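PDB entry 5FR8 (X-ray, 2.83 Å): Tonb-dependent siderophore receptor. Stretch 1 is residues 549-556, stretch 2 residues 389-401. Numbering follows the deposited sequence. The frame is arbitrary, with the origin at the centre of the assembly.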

# COMPACT_ATOMS: atom_id res chain seq x y z
N THR A 549 26.15 1.00 25.24
CA THR A 549 26.54 2.38 25.02
C THR A 549 27.83 2.48 24.20
O THR A 549 28.60 1.53 24.16
CB THR A 549 26.69 3.08 26.37
OG1 THR A 549 26.95 4.47 26.15
CG2 THR A 549 27.81 2.46 27.19
N VAL A 550 28.05 3.63 23.54
CA VAL A 550 29.28 3.85 22.74
C VAL A 550 29.73 5.30 22.77
O VAL A 550 28.90 6.20 22.80
CB VAL A 550 29.09 3.46 21.25
CG1 VAL A 550 28.06 4.34 20.57
CG2 VAL A 550 30.41 3.53 20.50
N ASP A 551 31.05 5.52 22.74
CA ASP A 551 31.64 6.87 22.73
C ASP A 551 32.05 7.31 21.35
O ASP A 551 32.92 6.70 20.72
CB ASP A 551 32.86 6.94 23.64
CG ASP A 551 32.49 7.20 25.08
OD1 ASP A 551 31.59 8.05 25.32
OD2 ASP A 551 33.10 6.54 25.96
N GLY A 552 31.44 8.39 20.88
CA GLY A 552 31.58 8.84 19.51
C GLY A 552 32.25 10.19 19.41
O GLY A 552 31.79 11.19 19.95
N SER A 553 33.34 10.22 18.67
CA SER A 553 34.06 11.45 18.48
C SER A 553 33.44 12.23 17.34
O SER A 553 33.05 11.65 16.32
CB SER A 553 35.53 11.16 18.22
OG SER A 553 36.02 10.31 19.24
N SER A 554 33.35 13.54 17.53
CA SER A 554 32.86 14.46 16.53
C SER A 554 33.85 15.64 16.36
O SER A 554 33.87 16.59 17.15
CB SER A 554 31.49 14.97 16.97
OG SER A 554 30.81 15.57 15.89
N THR A 555 34.68 15.55 15.32
CA THR A 555 35.69 16.57 15.09
C THR A 555 35.12 17.82 14.41
O THR A 555 34.31 17.74 13.49
CB THR A 555 36.88 16.02 14.27
OG1 THR A 555 36.40 15.54 13.00
CG2 THR A 555 37.57 14.88 15.00
N ASN A 556 35.57 18.97 14.88
CA ASN A 556 35.22 20.24 14.30
C ASN A 556 35.84 20.33 12.90
O ASN A 556 37.06 20.15 12.75
CB ASN A 556 35.76 21.35 15.21
CG ASN A 556 35.38 22.74 14.74
OD1 ASN A 556 35.64 23.12 13.60
ND2 ASN A 556 34.77 23.52 15.63
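Stretch 2 (389-401) KDSSGSGYGDQLA

Stretch 2 approaches the strand 549-553 as a loop that leads into a short helix, residues 396-400, and the chain runs roughly against the strand: the two axes cross at 133° and come within 7.6 Å of each other. The register is tightest where Gly552 faces Tyr396, with 4.3 Å between their CA atoms, and the two stretches together bury 462 Å².

Val550, the residue most covered by stretch 2, has its CA-to-CB bond pointing toward the helix. Its CG1 lies 4.1 Å from Tyr396 CB, its CB 4.3 Å from Leu400 CD2, and its CG2 3.3 Å from Gln399 OE1. The amide end of Gln399 also reaches the strand backbone, where NE2 donates a short hydrogen bond to Asp551 O (2.6 Å). At Gly552 the lack of a side chain matters, since an ideal CB would stand only 3.2 Å from Tyr396 N.

Ser553 marks the passage from helix to loop contacts. Its N donates a nearly linear hydrogen bond to Ser394 O (2.9 Å, 172°), just ahead of the N-cap residue Gly395, and Ser394 O also receives a CA-H...O contact from Gly552 CA at 3.6 Å. The CB of Ser553 packs 3.6 Å from Ser392 OG.

Beyond the strand, Thr555 meets the type I turn that spans Asp390 to Gly393. The CA-to-CB bond of Asp390 points toward stretch 1, and its OD1 accepts a hydrogen bond from Thr555 N (2.9 Å, 169°). Asp390 OD2 is engaged within the turn by Ser392 N at 3.0 Å and Ser392 OG at 2.7 Å, so the same carboxylate joins the turn to stretch 1. Thr555 OG1 is hydrogen-bonded to Ser391 OG at 3.1 Å, while Thr555 CG2 rests 4.0 Å from Ser392 CB.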

# COMPACT_ATOMS: atom_id res chain seq x y z
N LYS A 389 29.83 8.82 11.01
CA LYS A 389 31.17 8.70 10.44
C LYS A 389 31.92 10.00 10.69
O LYS A 389 31.43 11.10 10.39
CB LYS A 389 31.12 8.42 8.94
CG LYS A 389 30.94 6.95 8.59
CD LYS A 389 31.09 6.74 7.09
CE LYS A 389 31.36 5.29 6.75
NZ LYS A 389 31.23 5.06 5.28
N ASP A 390 33.12 9.87 11.24
CA ASP A 390 33.92 11.01 11.60
C ASP A 390 35.35 10.79 11.12
O ASP A 390 35.82 9.64 11.07
CB ASP A 390 33.87 11.18 13.10
CG ASP A 390 34.66 12.36 13.56
OD1 ASP A 390 34.19 13.49 13.33
OD2 ASP A 390 35.73 12.15 14.17
N SER A 391 36.04 11.87 10.78
CA SER A 391 37.40 11.77 10.23
C SER A 391 38.43 11.23 11.22
O SER A 391 39.53 10.83 10.82
CB SER A 391 37.86 13.13 9.70
OG SER A 391 37.93 14.09 10.75
N SER A 392 38.10 11.23 12.51
CA SER A 392 38.95 10.64 13.53
C SER A 392 38.96 9.11 13.41
O SER A 392 39.80 8.44 14.01
CB SER A 392 38.44 11.00 14.92
OG SER A 392 37.27 10.25 15.25
N GLY A 393 38.01 8.57 12.66
CA GLY A 393 37.84 7.13 12.55
C GLY A 393 37.15 6.56 13.78
O GLY A 393 37.10 5.35 13.96
N SER A 394 36.60 7.44 14.62
CA SER A 394 35.97 7.02 15.88
C SER A 394 34.57 7.61 16.10
O SER A 394 34.14 7.84 17.24
CB SER A 394 36.89 7.38 17.06
OG SER A 394 38.13 6.74 16.93
N GLY A 395 33.85 7.87 15.01
CA GLY A 395 32.46 8.28 15.12
C GLY A 395 31.65 7.11 15.64
O GLY A 395 32.16 5.98 15.69
N TYR A 396 30.40 7.35 16.03
CA TYR A 396 29.62 6.27 16.62
C TYR A 396 29.41 5.14 15.63
O TYR A 396 29.39 3.96 16.00
CB TYR A 396 28.30 6.78 17.24
CG TYR A 396 27.36 7.58 16.35
CD1 TYR A 396 26.53 6.95 15.43
CD2 TYR A 396 27.27 8.97 16.48
CE1 TYR A 396 25.66 7.68 14.65
CE2 TYR A 396 26.41 9.70 15.69
CZ TYR A 396 25.61 9.05 14.77
OH TYR A 396 24.73 9.77 13.99
N GLY A 397 29.32 5.49 14.35
CA GLY A 397 29.15 4.49 13.29
C GLY A 397 30.43 3.79 12.84
O GLY A 397 30.40 2.71 12.26
N ASP A 398 31.56 4.43 13.07
CA ASP A 398 32.83 3.80 12.76
C ASP A 398 33.02 2.60 13.67
O ASP A 398 33.71 1.65 13.32
CB ASP A 398 33.98 4.80 12.91
CG ASP A 398 33.95 5.87 11.83
OD1 ASP A 398 33.54 5.55 10.69
OD2 ASP A 398 34.34 7.03 12.13
N GLN A 399 32.39 2.64 14.84
CA GLN A 399 32.57 1.56 15.82
C GLN A 399 31.48 0.51 15.69
O GLN A 399 31.75 -0.70 15.70
CB GLN A 399 32.60 2.13 17.23
CG GLN A 399 33.73 3.10 17.46
CD GLN A 399 33.62 3.80 18.78
OE1 GLN A 399 33.64 3.15 19.83
NE2 GLN A 399 33.50 5.12 18.76
N LEU A 400 30.23 0.97 15.59
CA LEU A 400 29.09 0.09 15.52
C LEU A 400 28.89 -0.58 14.14
O LEU A 400 28.41 -1.71 14.08
CB LEU A 400 27.81 0.84 15.90
CG LEU A 400 27.70 1.43 17.31
CD1 LEU A 400 26.27 1.86 17.58
CD2 LEU A 400 28.18 0.46 18.38
N ALA A 401 29.26 0.09 13.05
CA ALA A 401 28.96 -0.41 11.71
C ALA A 401 30.22 -0.45 10.87
O ALA A 401 30.70 0.58 10.42
CB ALA A 401 27.93 0.47 11.04